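Side-chain contacts in saframycin Mx1 synthetase B (Legionella pneumophila subsp. pneumophila, PDB 3KXW), which belongs to the ANL superfamily of AMP-binding enzymes, and is modelled with 5'-O-[(S)-(dodecanoyloxy)(hydroxy)phosphoryl]adenosine in a pocket: residues P74-P77 and L78-A81; P97-Q100 and E101-D105; R109-N113 and S114-I118; K254-K258 and Y259-I263; F316-R319 and K320-Y324. All blocks are in the same frame, centred on the assembly; numbering follows the deposited sequence.

Overall arrangement
From the N terminus, interaction 1 forms the first turn of helix 76-87, the helix of the beta-alpha-beta unit between strands 67-71 and 91-95. Interactions 2 and 3 share helix 101-114: the first closes the loop that leads into it, the second the turn that leaves it for strand 118-121, with centres about 15 Å apart. Much later, interaction 4 ends helix 250-259 ahead of strand 263-266, and interaction 5 turns the chain into strand 323-328 of the same sheet, about 13 Å away between centres. All five are local and in series, so none nests or crosses; interactions 3 and 5 lie on opposite sides of the chain's centre.

Interaction 1 of 5, residues P74-P77 and L78-A81; sequences PGLP and LIQA
Leu76 and Ile79 meet through the ends of their side chains, CD2 of Leu76 lying 4.2 Å from CD1 of Ile79 on one flank of the first turn of helix 76-87. On the next flank the extended Gln80 side chain runs toward the start of the helix. With its CG anti to the carbonyl carbon (chi1 -63°), the chain runs past the Leu76 carbonyl, CG of Gln80 coming to 3.3 Å from Leu76 O, and the amide NE2 stops 3.9 Å from CB of Leu76. These positions are set by the backbone: Gln80 N donates to Leu76 O over 2.9 Å in a nearly straight bond (170° at the hydrogen), and Ala81 N reaches Pro77 O, also at 2.9 Å. Pro77, which has no N-H to give, occupies the first turn, where none is needed for the helical ladder. Gly75 is the N-cap, with backbone angles (phi 154°) that suit glycine. Further out, Leu76 packs on Cys30 and Phe32 of strand 28-34, Leu78 on Phe72 and Pro217, and Gln80 on His49 and Ile53 of helix 43-59. The chemistry is thus of two kinds: main-chain bonds start the helix of this beta-alpha-beta unit, while mostly apolar contacts seat its buried first turn against the neighbouring strand and helix.

Interaction 2 of 5, residues P97-Q100 and E101-D105; sequences PPAQ and EKLLD
Pro98 and Leu104 pack together where an inverse gamma turn centred on Pro98 leads into the N terminus of helix 101-114, with Gln100 at the N-cap position. The turn is spanned by a weak bond from Ala99 N to Pro97 O. Glu101, the first helical residue, folds its carboxylate back by a bend at chi2 (84°), which brings its OE1 to 3.5 Å from OE1 of Gln100; the amide and carboxylate planes are 29° apart. Lys102 turns away from the loop and forms a salt bridge along the helix, NZ to OD2 of Asp105 at 2.7 Å. Leu103 points back at the loop, with its CB 3.8 Å from CA of Pro98 and its CD1 3.8 Å from Pro97 O. Leu104 closes the turn in two ways. Its N donates to Gln100 O over 2.9 Å, while its CD1 lies 3.8 Å from CB of Pro98; the proline also touches Phe129 of helix 123-129. Asp105 stays clear of the loop and joins charges on both sides of it in the sequence: its OD2 takes Lys102 NZ on the anti lone pair and also pairs with NE of Arg109.

Interaction 3 of 5, residues R109-N113 and S114-I118; sequences RIVTN and SKPVI
Ser114 turns its hydroxyl between its own backbone N and carbonyl carbon (chi1 67°), which swings OG back over the last turn of helix 101-114 toward Ile110. Lys115 runs extended from CB to CE and then bends at chi4 (56°), so that its ammonium group curls back onto Thr112. Ile110 O is gripped twice by Ser114: the backbone N donates over 2.9 Å in a nearly straight bond, and OG donates to the same oxygen over 2.8 Å, coming from above the carbonyl plane. One residue on, Lys115 N is bonded to Val111 O at 2.9 Å. At Lys115 the chain leaves the helix with positive phi, and from there the side chain reaches Thr112 O, its NZ approaching to 2.7 Å almost in line with the C=O bond. Pro116 follows and lays its CD 3.7 Å from Val111 O; its ring and Val111 both touch Ile143 and Leu69, on strands 143-147 and 67-71. The Ser114 carbonyl is taken in turn by NE of Arg67. At this helix C terminus the Ser114 hydroxyl adds a second donor to a carbonyl the backbone already serves, while the Lys115 ammonium supplies one to Thr112 O, to which no backbone N-H of Ser114 to Ile118 is bonded. The lysine charge would also be favourable there, since it probably offsets the negative end of the helix dipole.

Interaction 4 of 5, residues K254-K258 and Y259-I263; sequences KHITK and YKATI
Tyr259 N donates to His255 O over 2.9 Å, an i to i-4 bond in the final part of helix 250-259. At the far end of the Tyr259 side chain a water bridges to Lys258: it gives a hydrogen to OH of Tyr259 at 2.7 Å and accepts one from NZ of Lys258 at 3.0 Å. The same hydroxyl is hydrogen-bonded to OE2 of Glu38, so both a water and a carboxylate bind the hydroxyl. The helix then ends in a Schellman motif. Lys260 takes positive phi (46°); Ala261 N reaches back to Ile256 O at 3.1 Å, in the carbonyl plane and on a lone pair, and Lys260 N makes a weak bond to Thr257 O. Around this turn the extended Lys258 chain, its CG anti to the backbone N, lies alongside Tyr259 and points the same way. Its CG sits over one face of the ring near the rim, and its CD is 3.8 Å from CE2 of Tyr259. His255 also runs beside the ring, with its CD2 4.0 Å from CE2 of Tyr259; both residues touch Leu33 of strand 28-34. Ala261 faces back toward the helix, and its CB packs 4.2 Å from CG1 of Ile256.

Interaction 5 of 5, residues F316-R319 and K320-Y324; sequences FGFR and KEAFY
Ala322 N donates to Arg319 O over 3.0 Å from well above the carbonyl plane, closing the short 3-10 turn 320-322. Next to it Arg319 and Glu321 form a salt bridge. The arginine chain bends at chi3 (61°) and the glutamate at chi2 (74°), which lays guanidinium and carboxylate nearly parallel, 14° between planes. OE1 of Glu321 comes over the face of the guanidinium, 2.8 Å from NH2 of Arg319, and no N-H points at it; the attraction is one of charge alone. On the buried side Phe318 drives its edge into the face of Phe323 in a T-shaped stack, centroids 5.0 Å apart, CZ of Phe318 meeting CE2 of Phe323 at 3.5 Å. CE1 of Phe318 also rests 4.1 Å from CB of Ala322. Both rings continue into a wider aromatic cluster: Phe318 meets Phe309 and Trp291 edge to face, and Phe323 meets Tyr271. The turn delivers the chain into strand 323-328, which is paired with strand 293-296 through Ala294, while helix 303-313 packs alongside, touching Phe323 through Met306 and holding NZ of Lys320 by Glu303 and Glu307.

Interaction 1 of 5, residues P74-P77 and L78-A81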
loop_
_atom_site.group_PDB
_atom_site.type_symbol
_atom_site.label_atom_id
_atom_site.label_comp_id
_atom_site.label_asym_id
_atom_site.label_seq_id
_atom_site.Cartn_x
_atom_site.Cartn_y
_atom_site.Cartn_z
ATOM N N PRO A 74 -1.445 8.088 -10.593
ATOM C CA PRO A 74 -0.751 8.955 -9.643
ATOM C C PRO A 74 -0.397 10.308 -10.271
ATOM O O PRO A 74 -0.084 10.373 -11.448
ATOM C CB PRO A 74 0.536 8.175 -9.339
ATOM C CG PRO A 74 0.203 6.738 -9.626
ATOM C CD PRO A 74 -0.730 6.815 -10.814
ATOM N N GLY A 75 -0.430 11.372 -9.481
ATOM C CA GLY A 75 -0.130 12.690 -9.987
ATOM C C GLY A 75 -0.794 13.786 -9.185
ATOM O O GLY A 75 -1.501 13.535 -8.200
ATOM N N LEU A 76 -0.576 15.027 -9.604
ATOM C CA LEU A 76 -1.182 16.133 -8.880
ATOM C C LEU A 76 -2.697 16.203 -9.114
ATOM O O LEU A 76 -3.424 16.617 -8.203
ATOM C CB LEU A 76 -0.504 17.470 -9.212
ATOM C CG LEU A 76 0.984 17.543 -8.826
ATOM C CD1 LEU A 76 1.519 18.944 -9.104
ATOM C CD2 LEU A 76 1.172 17.182 -7.358
ATOM N N PRO A 77 -3.179 15.822 -10.319
ATOM C CA PRO A 77 -4.648 15.902 -10.486
ATOM C C PRO A 77 -5.427 15.026 -9.489
ATOM O O PRO A 77 -6.463 15.454 -8.972
ATOM C CB PRO A 77 -4.872 15.432 -11.929
ATOM C CG PRO A 77 -3.595 15.831 -12.642
ATOM C CD PRO A 77 -2.480 15.664 -11.616
ATOM N N LEU A 78 -4.934 13.827 -9.202
ATOM C CA LEU A 78 -5.595 12.989 -8.195
ATOM C C LEU A 78 -5.697 13.726 -6.853
ATOM O O LEU A 78 -6.729 13.700 -6.197
ATOM C CB LEU A 78 -4.887 11.650 -8.034
ATOM C CG LEU A 78 -5.291 10.762 -6.844
ATOM C CD1 LEU A 78 -6.795 10.452 -6.875
ATOM C CD2 LEU A 78 -4.499 9.470 -6.908
ATOM N N ILE A 79 -4.622 14.390 -6.453
ATOM C CA ILE A 79 -4.582 15.070 -5.150
ATOM C C ILE A 79 -5.517 16.275 -5.122
ATOM O O ILE A 79 -6.235 16.506 -4.140
ATOM C CB ILE A 79 -3.138 15.508 -4.810
ATOM C CG1 ILE A 79 -2.234 14.270 -4.659
ATOM C CG2 ILE A 79 -3.124 16.353 -3.537
ATOM C CD1 ILE A 79 -0.701 14.596 -4.661
ATOM N N GLN A 80 -5.533 17.041 -6.206
ATOM C CA GLN A 80 -6.481 18.160 -6.303
ATOM C C GLN A 80 -7.930 17.653 -6.217
ATOM O O GLN A 80 -8.764 18.254 -5.542
ATOM C CB GLN A 80 -6.272 18.902 -7.628
ATOM C CG GLN A 80 -4.890 19.552 -7.756
ATOM C CD GLN A 80 -4.504 19.850 -9.185
ATOM O OE1 GLN A 80 -5.308 19.718 -10.096
ATOM N NE2 GLN A 80 -3.252 20.222 -9.394
ATOM N N ALA A 81 -8.225 16.566 -6.926
ATOM C CA ALA A 81 -9.599 16.039 -6.996
ATOM C C ALA A 81 -10.031 15.512 -5.636
ATOM O O ALA A 81 -11.160 15.741 -5.199
ATOM C CB ALA A 81 -9.724 14.938 -8.088
#

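Interaction 2 of 5, residues P97-Q100 and E101-D105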
loop_
_atom_site.group_PDB
_atom_site.type_symbol
_atom_site.label_atom_id
_atom_site.label_comp_id
_atom_site.label_asym_id
_atom_site.label_seq_id
_atom_site.Cartn_x
_atom_site.Cartn_y
_atom_site.Cartn_z
ATOM N N PRO A 97 -6.908 3.399 -12.462
ATOM C CA PRO A 97 -7.512 3.359 -13.797
ATOM C C PRO A 97 -7.668 1.901 -14.255
ATOM O O PRO A 97 -6.736 1.109 -14.072
ATOM C CB PRO A 97 -6.495 4.131 -14.652
ATOM C CG PRO A 97 -5.923 5.117 -13.696
ATOM C CD PRO A 97 -5.810 4.378 -12.378
ATOM N N PRO A 98 -8.848 1.544 -14.798
ATOM C CA PRO A 98 -9.200 0.149 -15.121
ATOM C C PRO A 98 -8.580 -0.282 -16.447
ATOM O O PRO A 98 -9.293 -0.559 -17.418
ATOM C CB PRO A 98 -10.730 0.186 -15.211
ATOM C CG PRO A 98 -11.061 1.603 -15.616
ATOM C CD PRO A 98 -9.942 2.490 -15.085
ATOM N N ALA A 99 -7.253 -0.331 -16.471
ATOM C CA ALA A 99 -6.506 -0.511 -17.715
ATOM C C ALA A 99 -6.572 -1.934 -18.258
ATOM O O ALA A 99 -6.370 -2.161 -19.449
ATOM C CB ALA A 99 -5.061 -0.079 -17.532
ATOM N N GLN A 100 -6.855 -2.892 -17.388
ATOM C CA GLN A 100 -6.930 -4.283 -17.818
ATOM C C GLN A 100 -8.119 -4.984 -17.178
ATOM O O GLN A 100 -8.860 -4.404 -16.372
ATOM C CB GLN A 100 -5.619 -5.043 -17.527
ATOM C CG GLN A 100 -4.343 -4.474 -18.194
ATOM C CD GLN A 100 -4.292 -4.694 -19.698
ATOM O OE1 GLN A 100 -4.984 -5.554 -20.235
ATOM N NE2 GLN A 100 -3.472 -3.909 -20.387
ATOM N N GLU A 101 -8.306 -6.244 -17.550
ATOM C CA GLU A 101 -9.548 -6.931 -17.229
ATOM C C GLU A 101 -9.906 -6.903 -15.745
ATOM O O GLU A 101 -11.019 -6.500 -15.366
ATOM C CB GLU A 101 -9.489 -8.377 -17.742
ATOM C CG GLU A 101 -9.880 -8.508 -19.210
ATOM C CD GLU A 101 -8.731 -8.233 -20.175
ATOM O OE1 GLU A 101 -7.626 -7.803 -19.718
ATOM O OE2 GLU A 101 -8.954 -8.446 -21.403
ATOM N N LYS A 102 -8.965 -7.343 -14.913
ATOM C CA LYS A 102 -9.212 -7.454 -13.478
ATOM C C LYS A 102 -9.366 -6.073 -12.835
ATOM O O LYS A 102 -10.218 -5.883 -11.963
ATOM C CB LYS A 102 -8.109 -8.271 -12.781
ATOM C CG LYS A 102 -8.435 -8.672 -11.337
ATOM C CD LYS A 102 -9.729 -9.483 -11.269
ATOM C CE LYS A 102 -10.416 -9.331 -9.909
ATOM N NZ LYS A 102 -11.050 -7.968 -9.747
ATOM N N LEU A 103 -8.551 -5.109 -13.251
ATOM C CA LEU A 103 -8.712 -3.743 -12.729
ATOM C C LEU A 103 -10.093 -3.173 -13.065
ATOM O O LEU A 103 -10.619 -2.323 -12.341
ATOM C CB LEU A 103 -7.631 -2.798 -13.270
ATOM C CG LEU A 103 -6.209 -2.986 -12.739
ATOM C CD1 LEU A 103 -5.221 -2.346 -13.716
ATOM C CD2 LEU A 103 -6.020 -2.428 -11.333
ATOM N N LEU A 104 -10.660 -3.625 -14.179
ATOM C CA LEU A 104 -11.967 -3.128 -14.618
ATOM C C LEU A 104 -13.102 -3.801 -13.855
ATOM O O LEU A 104 -14.088 -3.161 -13.471
ATOM C CB LEU A 104 -12.142 -3.325 -16.121
ATOM C CG LEU A 104 -13.538 -2.978 -16.665
ATOM C CD1 LEU A 104 -13.871 -1.515 -16.438
ATOM C CD2 LEU A 104 -13.585 -3.323 -18.151
ATOM N N ASP A 105 -12.943 -5.097 -13.624
ATOM C CA ASP A 105 -13.846 -5.833 -12.758
ATOM C C ASP A 105 -13.878 -5.206 -11.354
ATOM O O ASP A 105 -14.943 -5.030 -10.765
ATOM C CB ASP A 105 -13.381 -7.291 -12.670
ATOM C CG ASP A 105 -14.139 -8.072 -11.635
ATOM O OD1 ASP A 105 -15.304 -8.418 -11.910
ATOM O OD2 ASP A 105 -13.572 -8.331 -10.546
#

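Interaction 3 of 5, residues R109-N113 and S114-I118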
loop_
_atom_site.group_PDB
_atom_site.type_symbol
_atom_site.label_atom_id
_atom_site.label_comp_id
_atom_site.label_asym_id
_atom_site.label_seq_id
_atom_site.Cartn_x
_atom_site.Cartn_y
_atom_site.Cartn_z
ATOM N N ARG A 109 -17.098 -3.441 -9.426
ATOM C CA ARG A 109 -17.590 -3.862 -8.114
ATOM C C ARG A 109 -17.599 -2.690 -7.139
ATOM O O ARG A 109 -18.466 -2.602 -6.291
ATOM C CB ARG A 109 -16.772 -5.031 -7.547
ATOM C CG ARG A 109 -16.921 -6.333 -8.319
ATOM C CD ARG A 109 -15.845 -7.355 -7.930
ATOM N NE ARG A 109 -15.814 -8.427 -8.920
ATOM C CZ ARG A 109 -16.690 -9.423 -8.946
ATOM N NH1 ARG A 109 -17.625 -9.504 -8.009
ATOM N NH2 ARG A 109 -16.624 -10.351 -9.895
ATOM N N ILE A 110 -16.635 -1.787 -7.276
ATOM C CA ILE A 110 -16.576 -0.604 -6.420
ATOM C C ILE A 110 -17.707 0.377 -6.759
ATOM O O ILE A 110 -18.365 0.934 -5.874
ATOM C CB ILE A 110 -15.189 0.048 -6.484
ATOM C CG1 ILE A 110 -14.207 -0.786 -5.662
ATOM C CG2 ILE A 110 -15.230 1.484 -5.964
ATOM C CD1 ILE A 110 -12.749 -0.324 -5.747
ATOM N N VAL A 111 -17.967 0.555 -8.043
ATOM C CA VAL A 111 -19.107 1.370 -8.442
ATOM C C VAL A 111 -20.430 0.815 -7.913
ATOM O O VAL A 111 -21.263 1.554 -7.417
ATOM C CB VAL A 111 -19.160 1.578 -9.983
ATOM C CG1 VAL A 111 -20.516 2.214 -10.423
ATOM C CG2 VAL A 111 -17.987 2.430 -10.420
ATOM N N THR A 112 -20.619 -0.491 -8.009
ATOM C CA THR A 112 -21.868 -1.077 -7.539
ATOM C C THR A 112 -22.040 -0.892 -6.028
ATOM O O THR A 112 -23.132 -0.626 -5.551
ATOM C CB THR A 112 -21.922 -2.551 -7.909
ATOM O OG1 THR A 112 -21.793 -2.668 -9.341
ATOM C CG2 THR A 112 -23.250 -3.193 -7.439
ATOM N N ASN A 113 -20.948 -1.048 -5.287
ATOM C CA ASN A 113 -20.989 -0.914 -3.839
ATOM C C ASN A 113 -21.222 0.545 -3.405
ATOM O O ASN A 113 -22.125 0.832 -2.614
ATOM C CB ASN A 113 -19.699 -1.496 -3.223
ATOM C CG ASN A 113 -19.681 -1.439 -1.695
ATOM O OD1 ASN A 113 -20.611 -1.890 -1.019
ATOM N ND2 ASN A 113 -18.617 -0.890 -1.151
ATOM N N SER A 114 -20.424 1.457 -3.952
ATOM C CA SER A 114 -20.375 2.832 -3.457
ATOM C C SER A 114 -21.399 3.770 -4.103
ATOM O O SER A 114 -21.658 4.842 -3.569
ATOM C CB SER A 114 -18.968 3.418 -3.640
ATOM O OG SER A 114 -18.668 3.579 -5.010
ATOM N N LYS A 115 -21.932 3.380 -5.258
ATOM C CA LYS A 115 -22.947 4.173 -5.969
ATOM C C LYS A 115 -22.641 5.682 -6.063
ATOM O O LYS A 115 -23.425 6.523 -5.617
ATOM C CB LYS A 115 -24.322 3.951 -5.340
ATOM C CG LYS A 115 -24.747 2.485 -5.377
ATOM C CD LYS A 115 -25.845 2.209 -4.348
ATOM C CE LYS A 115 -26.560 0.874 -4.584
ATOM N NZ LYS A 115 -25.649 -0.294 -4.609
ATOM N N PRO A 116 -21.507 6.019 -6.674
ATOM C CA PRO A 116 -21.104 7.425 -6.753
ATOM C C PRO A 116 -22.016 8.207 -7.707
ATOM O O PRO A 116 -22.615 7.616 -8.624
ATOM C CB PRO A 116 -19.711 7.345 -7.358
ATOM C CG PRO A 116 -19.717 6.041 -8.134
ATOM C CD PRO A 116 -20.486 5.118 -7.245
ATOM N N VAL A 117 -22.110 9.506 -7.497
ATOM C CA VAL A 117 -22.975 10.343 -8.322
ATOM C C VAL A 117 -22.247 10.922 -9.513
ATOM O O VAL A 117 -22.873 11.213 -10.526
ATOM C CB VAL A 117 -23.656 11.486 -7.524
ATOM C CG1 VAL A 117 -24.629 10.906 -6.514
ATOM C CG2 VAL A 117 -22.622 12.435 -6.860
ATOM N N ILE A 118 -20.926 11.072 -9.381
ATOM C CA ILE A 118 -20.057 11.669 -10.395
ATOM C C ILE A 118 -18.725 10.934 -10.368
ATOM O O ILE A 118 -18.326 10.437 -9.326
ATOM C CB ILE A 118 -19.785 13.153 -10.112
ATOM C CG1 ILE A 118 -21.054 13.971 -10.277
ATOM C CG2 ILE A 118 -18.706 13.712 -11.026
ATOM C CD1 ILE A 118 -21.546 14.009 -11.701
#

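Interaction 4 of 5, residues K254-K258 and Y259-I263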
loop_
_atom_site.group_PDB
_atom_site.type_symbol
_atom_site.label_atom_id
_atom_site.label_comp_id
_atom_site.label_asym_id
_atom_site.label_seq_id
_atom_site.Cartn_x
_atom_site.Cartn_y
_atom_site.Cartn_z
ATOM N N LYS A 254 18.127 8.000 -6.203
ATOM C CA LYS A 254 18.544 9.264 -6.833
ATOM C C LYS A 254 17.700 10.459 -6.379
ATOM O O LYS A 254 18.236 11.534 -6.051
ATOM C CB LYS A 254 18.486 9.179 -8.355
ATOM C CG LYS A 254 19.663 8.468 -8.975
ATOM C CD LYS A 254 19.651 8.705 -10.500
ATOM C CE LYS A 254 20.862 8.089 -11.192
ATOM N NZ LYS A 254 20.814 8.282 -12.682
ATOM N N HIS A 255 16.386 10.296 -6.365
ATOM C CA HIS A 255 15.539 11.405 -5.906
ATOM C C HIS A 255 15.703 11.702 -4.424
ATOM O O HIS A 255 15.686 12.866 -4.032
ATOM C CB HIS A 255 14.072 11.184 -6.262
ATOM C CG HIS A 255 13.815 11.288 -7.727
ATOM N ND1 HIS A 255 12.877 10.529 -8.387
ATOM C CD2 HIS A 255 14.415 12.052 -8.669
ATOM C CE1 HIS A 255 12.888 10.840 -9.672
ATOM N NE2 HIS A 255 13.808 11.763 -9.867
ATOM N N ILE A 256 15.853 10.662 -3.606
ATOM C CA ILE A 256 16.069 10.872 -2.189
ATOM C C ILE A 256 17.320 11.716 -2.042
ATOM O O ILE A 256 17.387 12.633 -1.202
ATOM C CB ILE A 256 16.214 9.527 -1.425
ATOM C CG1 ILE A 256 14.817 8.881 -1.233
ATOM C CG2 ILE A 256 16.933 9.731 -0.096
ATOM C CD1 ILE A 256 14.861 7.431 -0.630
ATOM N N THR A 257 18.305 11.403 -2.880
ATOM C CA THR A 257 19.583 12.095 -2.870
ATOM C C THR A 257 19.413 13.566 -3.269
ATOM O O THR A 257 19.850 14.473 -2.547
ATOM C CB THR A 257 20.578 11.427 -3.844
ATOM O OG1 THR A 257 20.924 10.113 -3.362
ATOM C CG2 THR A 257 21.855 12.287 -3.968
ATOM N N LYS A 258 18.798 13.778 -4.430
ATOM C CA LYS A 258 18.616 15.107 -5.002
ATOM C C LYS A 258 17.812 16.028 -4.093
ATOM O O LYS A 258 18.197 17.166 -3.875
ATOM C CB LYS A 258 17.938 15.016 -6.362
ATOM C CG LYS A 258 17.787 16.360 -7.090
ATOM C CD LYS A 258 17.207 16.158 -8.487
ATOM C CE LYS A 258 16.893 17.486 -9.155
ATOM N NZ LYS A 258 16.513 17.272 -10.575
ATOM N N TYR A 259 16.721 15.509 -3.537
ATOM C CA TYR A 259 15.772 16.328 -2.793
ATOM C C TYR A 259 16.017 16.320 -1.287
ATOM O O TYR A 259 15.253 16.914 -0.525
ATOM C CB TYR A 259 14.333 15.887 -3.131
ATOM C CG TYR A 259 13.964 16.237 -4.561
ATOM C CD1 TYR A 259 13.528 17.513 -4.890
ATOM C CD2 TYR A 259 14.091 15.308 -5.583
ATOM C CE1 TYR A 259 13.209 17.848 -6.202
ATOM C CE2 TYR A 259 13.780 15.640 -6.908
ATOM C CZ TYR A 259 13.346 16.920 -7.202
ATOM O OH TYR A 259 13.013 17.268 -8.501
ATOM N N LYS A 260 17.091 15.652 -0.871
ATOM C CA LYS A 260 17.399 15.477 0.543
ATOM C C LYS A 260 16.174 15.053 1.327
ATOM O O LYS A 260 15.861 15.620 2.364
ATOM C CB LYS A 260 18.013 16.750 1.135
ATOM C CG LYS A 260 19.466 16.890 0.767
ATOM C CD LYS A 260 19.941 18.304 0.899
ATOM C CE LYS A 260 21.398 18.384 0.493
ATOM N NZ LYS A 260 22.211 17.813 1.593
ATOM N N ALA A 261 15.487 14.031 0.837
ATOM C CA ALA A 261 14.345 13.512 1.561
ATOM C C ALA A 261 14.802 12.917 2.879
ATOM O O ALA A 261 15.893 12.320 2.981
ATOM C CB ALA A 261 13.584 12.443 0.703
ATOM N N THR A 262 13.971 13.078 3.901
ATOM C CA THR A 262 14.293 12.595 5.234
ATOM C C THR A 262 13.453 11.369 5.602
ATOM O O THR A 262 13.874 10.502 6.397
ATOM C CB THR A 262 14.103 13.719 6.319
ATOM O OG1 THR A 262 12.720 14.060 6.438
ATOM C CG2 THR A 262 14.866 14.981 5.925
ATOM N N ILE A 263 12.256 11.307 5.033
ATOM C CA ILE A 263 11.362 10.179 5.271
ATOM C C ILE A 263 10.905 9.585 3.947
ATOM O O ILE A 263 10.463 10.308 3.076
ATOM C CB ILE A 263 10.131 10.619 6.065
ATOM C CG1 ILE A 263 10.572 11.279 7.380
ATOM C CG2 ILE A 263 9.244 9.423 6.366
ATOM C CD1 ILE A 263 9.367 11.721 8.241
HETATM O O HOH W 1 13.842 16.012 -10.687
#

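Interaction 5 of 5, residues F316-R319 and K320-Y324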
loop_
_atom_site.group_PDB
_atom_site.type_symbol
_atom_site.label_atom_id
_atom_site.label_comp_id
_atom_site.label_asym_id
_atom_site.label_seq_id
_atom_site.Cartn_x
_atom_site.Cartn_y
_atom_site.Cartn_z
ATOM N N PHE A 316 27.056 4.546 0.651
ATOM C CA PHE A 316 26.478 5.780 0.128
ATOM C C PHE A 316 25.628 6.532 1.137
ATOM O O PHE A 316 24.702 7.239 0.760
ATOM C CB PHE A 316 25.716 5.518 -1.166
ATOM C CG PHE A 316 26.561 4.856 -2.208
ATOM C CD1 PHE A 316 27.267 5.606 -3.128
ATOM C CD2 PHE A 316 26.722 3.475 -2.198
ATOM C CE1 PHE A 316 28.082 4.979 -4.074
ATOM C CE2 PHE A 316 27.539 2.850 -3.129
ATOM C CZ PHE A 316 28.217 3.597 -4.061
ATOM N N GLY A 317 25.963 6.377 2.415
ATOM C CA GLY A 317 25.383 7.203 3.461
ATOM C C GLY A 317 24.145 6.623 4.128
ATOM O O GLY A 317 23.627 7.196 5.090
ATOM N N PHE A 318 23.672 5.479 3.646
ATOM C CA PHE A 318 22.525 4.855 4.293
ATOM C C PHE A 318 22.922 4.216 5.620
ATOM O O PHE A 318 23.884 3.458 5.676
ATOM C CB PHE A 318 21.834 3.812 3.392
ATOM C CG PHE A 318 20.596 3.224 4.033
ATOM C CD1 PHE A 318 19.394 3.924 4.007
ATOM C CD2 PHE A 318 20.648 2.008 4.696
ATOM C CE1 PHE A 318 18.251 3.409 4.628
ATOM C CE2 PHE A 318 19.526 1.478 5.329
ATOM C CZ PHE A 318 18.317 2.184 5.299
ATOM N N ARG A 319 22.163 4.491 6.684
ATOM C CA ARG A 319 22.434 3.905 7.993
ATOM C C ARG A 319 21.319 2.949 8.396
ATOM O O ARG A 319 20.149 3.243 8.204
ATOM C CB ARG A 319 22.587 5.003 9.064
ATOM C CG ARG A 319 23.932 5.728 8.998
ATOM C CD ARG A 319 24.099 6.786 10.114
ATOM N NE ARG A 319 24.043 6.172 11.432
ATOM C CZ ARG A 319 22.972 6.179 12.220
ATOM N NH1 ARG A 319 21.867 6.809 11.849
ATOM N NH2 ARG A 319 23.016 5.569 13.397
ATOM N N LYS A 320 21.673 1.812 8.968
ATOM C CA LYS A 320 20.650 0.806 9.264
ATOM C C LYS A 320 19.654 1.291 10.303
ATOM O O LYS A 320 18.511 0.817 10.330
ATOM C CB LYS A 320 21.290 -0.518 9.709
ATOM C CG LYS A 320 20.310 -1.708 9.747
ATOM C CD LYS A 320 21.020 -3.040 10.062
ATOM C CE LYS A 320 20.035 -4.236 10.028
ATOM N NZ LYS A 320 20.683 -5.543 10.434
ATOM N N GLU A 321 20.091 2.225 11.154
ATOM C CA GLU A 321 19.255 2.798 12.197
ATOM C C GLU A 321 18.078 3.575 11.597
ATOM O O GLU A 321 17.115 3.884 12.287
ATOM C CB GLU A 321 20.077 3.762 13.081
ATOM C CG GLU A 321 21.142 3.100 13.945
ATOM C CD GLU A 321 22.359 2.633 13.149
ATOM O OE1 GLU A 321 22.563 3.121 12.023
ATOM O OE2 GLU A 321 23.109 1.768 13.660
ATOM N N ALA A 322 18.176 3.926 10.325
ATOM C CA ALA A 322 17.083 4.636 9.668
ATOM C C ALA A 322 15.840 3.738 9.527
ATOM O O ALA A 322 14.695 4.223 9.487
ATOM C CB ALA A 322 17.527 5.135 8.300
ATOM N N PHE A 323 16.054 2.426 9.447
ATOM C CA PHE A 323 14.947 1.515 9.151
ATOM C C PHE A 323 13.922 1.579 10.248
ATOM O O PHE A 323 14.279 1.522 11.428
ATOM C CB PHE A 323 15.426 0.071 9.001
ATOM C CG PHE A 323 15.779 -0.306 7.596
ATOM C CD1 PHE A 323 14.834 -0.215 6.579
ATOM C CD2 PHE A 323 17.036 -0.794 7.284
ATOM C CE1 PHE A 323 15.153 -0.602 5.288
ATOM C CE2 PHE A 323 17.358 -1.154 6.000
ATOM C CZ PHE A 323 16.402 -1.076 4.997
ATOM N N TYR A 324 12.648 1.683 9.853
ATOM C CA TYR A 324 11.566 1.917 10.802
ATOM C C TYR A 324 10.404 0.995 10.472
ATOM O O TYR A 324 9.502 1.386 9.727
ATOM C CB TYR A 324 11.099 3.375 10.722
ATOM C CG TYR A 324 10.114 3.781 11.796
ATOM C CD1 TYR A 324 10.550 4.249 13.021
ATOM C CD2 TYR A 324 8.743 3.699 11.574
ATOM C CE1 TYR A 324 9.654 4.642 14.009
ATOM C CE2 TYR A 324 7.826 4.088 12.567
ATOM C CZ TYR A 324 8.297 4.548 13.785
ATOM O OH TYR A 324 7.399 4.915 14.761
#